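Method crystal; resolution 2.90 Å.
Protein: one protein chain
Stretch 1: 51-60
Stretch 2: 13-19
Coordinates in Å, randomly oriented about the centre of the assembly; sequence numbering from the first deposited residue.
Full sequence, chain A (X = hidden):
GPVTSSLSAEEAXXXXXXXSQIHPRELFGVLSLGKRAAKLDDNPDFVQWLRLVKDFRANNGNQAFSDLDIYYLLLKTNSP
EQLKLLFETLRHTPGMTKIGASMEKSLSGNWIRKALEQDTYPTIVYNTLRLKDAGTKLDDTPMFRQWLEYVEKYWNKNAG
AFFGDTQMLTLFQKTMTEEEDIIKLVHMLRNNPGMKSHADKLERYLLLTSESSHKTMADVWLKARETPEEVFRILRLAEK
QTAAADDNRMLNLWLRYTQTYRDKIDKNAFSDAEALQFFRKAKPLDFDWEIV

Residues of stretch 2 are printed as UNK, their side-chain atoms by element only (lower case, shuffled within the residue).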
# COMPACT_ATOMS: atom_id res chain seq x y z
N ARG A 51 -25.58 -1.39 -11.56
CA ARG A 51 -26.43 -1.19 -12.74
C ARG A 51 -26.40 0.27 -13.21
O ARG A 51 -26.30 0.53 -14.41
CB ARG A 51 -27.87 -1.67 -12.49
CG ARG A 51 -28.00 -3.17 -12.28
CD ARG A 51 -29.44 -3.64 -12.39
NE ARG A 51 -29.61 -5.01 -11.87
CZ ARG A 51 -30.17 -5.35 -10.71
NH1 ARG A 51 -30.66 -4.45 -9.86
NH2 ARG A 51 -30.25 -6.64 -10.38
N LEU A 52 -26.46 1.22 -12.27
CA LEU A 52 -26.31 2.64 -12.61
C LEU A 52 -24.92 2.95 -13.15
O LEU A 52 -24.79 3.71 -14.11
CB LEU A 52 -26.57 3.55 -11.41
CG LEU A 52 -26.43 5.06 -11.72
CD1 LEU A 52 -27.61 5.54 -12.56
CD2 LEU A 52 -26.30 5.89 -10.46
N VAL A 53 -23.89 2.40 -12.51
CA VAL A 53 -22.51 2.63 -12.95
C VAL A 53 -22.38 2.16 -14.40
O VAL A 53 -21.94 2.93 -15.25
CB VAL A 53 -21.48 1.93 -12.02
CG1 VAL A 53 -20.08 1.95 -12.63
CG2 VAL A 53 -21.47 2.60 -10.65
N LYS A 54 -22.82 0.93 -14.67
CA LYS A 54 -22.84 0.36 -16.02
C LYS A 54 -23.44 1.32 -17.06
O LYS A 54 -22.80 1.63 -18.06
CB LYS A 54 -23.62 -0.96 -16.02
CG LYS A 54 -23.55 -1.77 -17.30
CD LYS A 54 -24.30 -3.08 -17.14
CE LYS A 54 -24.42 -3.81 -18.47
NZ LYS A 54 -25.22 -5.07 -18.33
N ASP A 55 -24.66 1.78 -16.80
CA ASP A 55 -25.36 2.71 -17.70
C ASP A 55 -24.66 4.07 -17.82
O ASP A 55 -24.57 4.63 -18.91
CB ASP A 55 -26.81 2.92 -17.25
CG ASP A 55 -27.59 3.81 -18.20
OD1 ASP A 55 -28.05 3.31 -19.25
OD2 ASP A 55 -27.74 5.01 -17.90
N PHE A 56 -24.17 4.59 -16.69
CA PHE A 56 -23.46 5.87 -16.65
C PHE A 56 -22.19 5.85 -17.52
O PHE A 56 -21.85 6.86 -18.12
CB PHE A 56 -23.09 6.24 -15.21
CG PHE A 56 -22.65 7.67 -15.03
CD1 PHE A 56 -23.59 8.68 -14.80
CD2 PHE A 56 -21.30 8.01 -15.07
CE1 PHE A 56 -23.18 10.00 -14.63
CE2 PHE A 56 -20.89 9.33 -14.90
CZ PHE A 56 -21.83 10.32 -14.67
N ARG A 57 -21.52 4.70 -17.59
CA ARG A 57 -20.34 4.54 -18.44
C ARG A 57 -20.68 4.53 -19.92
O ARG A 57 -20.10 5.29 -20.69
CB ARG A 57 -19.61 3.25 -18.10
CG ARG A 57 -18.91 3.30 -16.77
CD ARG A 57 -18.19 2.00 -16.48
NE ARG A 57 -16.84 2.28 -16.02
CZ ARG A 57 -15.85 1.39 -15.95
NH1 ARG A 57 -16.03 0.11 -16.28
NH2 ARG A 57 -14.68 1.80 -15.53
N ALA A 58 -21.62 3.66 -20.29
CA ALA A 58 -22.12 3.58 -21.66
C ALA A 58 -22.47 4.97 -22.21
O ALA A 58 -21.95 5.37 -23.26
CB ALA A 58 -23.34 2.67 -21.73
N ASN A 59 -23.29 5.71 -21.47
CA ASN A 59 -23.75 7.04 -21.90
C ASN A 59 -22.71 8.17 -21.82
O ASN A 59 -22.84 9.15 -22.54
CB ASN A 59 -25.02 7.45 -21.13
CG ASN A 59 -26.20 6.51 -21.39
OD1 ASN A 59 -26.25 5.78 -22.38
ND2 ASN A 59 -27.18 6.54 -20.49
N ASN A 60 -21.70 8.04 -20.94
CA ASN A 60 -20.69 9.11 -20.74
C ASN A 60 -19.22 8.73 -21.03
O ASN A 60 -18.37 9.62 -21.02
CB ASN A 60 -20.77 9.66 -19.31
CG ASN A 60 -22.11 10.30 -18.99
OD1 ASN A 60 -22.21 11.51 -18.84
ND2 ASN A 60 -23.14 9.47 -18.86
N UNK A 13 -36.76 2.47 -10.20
CA UNK A 13 -35.79 3.26 -9.43
C UNK A 13 -34.55 3.59 -10.26
O UNK A 13 -34.08 4.73 -10.28
c UNK A 13 -34.09 2.67 -5.94
c UNK A 13 -35.36 2.52 -8.15
c UNK A 13 -34.50 3.37 -7.22
n UNK A 13 -33.63 1.43 -6.06
o UNK A 13 -34.17 3.24 -4.85
N UNK A 14 -34.03 2.57 -10.94
CA UNK A 14 -32.91 2.73 -11.87
C UNK A 14 -33.17 3.82 -12.92
O UNK A 14 -32.31 4.67 -13.16
c UNK A 14 -31.47 1.28 -13.56
c UNK A 14 -32.61 1.38 -12.55
c UNK A 14 -30.17 1.87 -13.03
c UNK A 14 -31.29 -0.18 -13.96
N UNK A 15 -34.38 3.82 -13.51
CA UNK A 15 -34.76 4.84 -14.50
C UNK A 15 -34.66 6.23 -13.89
O UNK A 15 -34.09 7.14 -14.49
c UNK A 15 -36.18 4.63 -15.04
n UNK A 15 -34.71 1.03 -16.92
c UNK A 15 -35.70 3.34 -17.18
c UNK A 15 -35.58 1.93 -17.75
c UNK A 15 -36.39 3.34 -15.82
N UNK A 16 -35.21 6.38 -12.68
CA UNK A 16 -35.18 7.66 -11.97
C UNK A 16 -33.75 8.19 -11.86
O UNK A 16 -33.50 9.34 -12.21
c UNK A 16 -35.84 7.56 -10.56
c UNK A 16 -35.72 8.88 -9.80
c UNK A 16 -37.30 7.12 -10.68
N UNK A 17 -32.83 7.34 -11.41
CA UNK A 17 -31.42 7.73 -11.26
C UNK A 17 -30.79 8.15 -12.59
O UNK A 17 -30.03 9.13 -12.64
c UNK A 17 -31.01 3.84 -6.47
c UNK A 17 -30.98 6.15 -9.27
c UNK A 17 -30.57 6.61 -10.64
n UNK A 17 -31.90 6.07 -7.22
c UNK A 17 -29.62 2.79 -8.15
c UNK A 17 -31.18 4.91 -7.36
c UNK A 17 -31.76 6.81 -8.37
c UNK A 17 -29.79 3.85 -9.03
c UNK A 17 -30.58 4.93 -8.64
c UNK A 17 -30.22 2.79 -6.88
N UNK A 18 -31.10 7.40 -13.65
CA UNK A 18 -30.51 7.64 -14.97
C UNK A 18 -31.01 8.97 -15.53
O UNK A 18 -30.20 9.82 -15.93
c UNK A 18 -30.32 6.81 -17.36
c UNK A 18 -30.81 6.48 -15.95
c UNK A 18 -30.14 5.19 -15.46
c UNK A 18 -30.78 3.92 -15.98
N UNK A 19 -32.33 9.15 -15.56
CA UNK A 19 -32.96 10.42 -15.97
C UNK A 19 -32.45 11.61 -15.16
O UNK A 19 -32.25 12.69 -15.72
n UNK A 19 -37.03 8.14 -17.48
c UNK A 19 -35.13 9.55 -16.99
c UNK A 19 -34.48 10.33 -15.86
c UNK A 19 -36.53 9.06 -16.66
o UNK A 19 -37.16 9.50 -15.70

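Position 13 carries three carbons, the third bearing one oxygen and one nitrogen, so an amide ends the chain. Its side chain makes no contact with stretch 1. This is Gln-13, whose polar end suits a partly exposed place beside the contact.

Position 14 has four carbons forked at the second. One tip lies 3.8 Å from the backbone N of Leu-52, the other 4.0 Å from CB of Arg-51. A fork set one carbon out from CB identifies Leu-14. Its CA-to-CB bond points sideways, but the branched end comes nearer, so CD1 packs by Leu-52 and both methyls lie near Arg-51 CB; a leucine can thus fill the space where the helices run closest in register, with the CA atoms of Leu-52 and Leu-14 6.6 Å apart.

Position 15 shows four carbons in a row ending in nitrogen, which makes it Lys-15. CA-to-CB points away from stretch 1, and although the end of the chain comes nearer, it makes no contact; a charged amine is well placed at this exposed site.

At position 16 one carbon carries two more, three in all, and none touches stretch 1. The fork at CB gives Val-16, which meets a crystal neighbour instead; a small side chain with no polar group to satisfy is tolerated at this exposed site.

Position 17 has one carbon followed by fused five- and six-membered rings holding eight carbons and one nitrogen. Its CA-to-CB bond points toward stretch 1, bringing CB within 3.7 Å of Leu-52 CD1, and the broad ring lies obliquely to Leu-52 CB. Only an indole explains these atoms: Trp-17. So large an apolar group suits a site facing a buried leucine.

Position 18 has four carbons, forked at the first, one arm two carbons long. One of its carbons lies 3.9 Å from Leu-52 CD1, and another comes 3.2 Å from Asp-55 OD2, a close approach of methyl and carboxylate that is no hydrogen bond. This is Ile-18. The branched side chain spreads its bulk over Leu-52 and Asp-55, with both CG1 and CG2 near the carboxylate.

Position 19 again ends three carbons in an amide and touches nothing on stretch 1. It is Gln-19, a polar residue at an exposed site.

The contact is mostly apolar packing of two helices running 38° from parallel, their axes 10.3 Å apart at closest approach, with the carboxylate of Asp-55 against Ile-18. Leu-52 is its hub, meeting Leu-14, Trp-17 and Ile-18, whose i, i+3, i+4 spacing gathers them on one face of their helix. No hydrogen bond crosses the interface, which buries 290 Å², both sides summed.

Stretch 2 (13-19) QLKVWIQ
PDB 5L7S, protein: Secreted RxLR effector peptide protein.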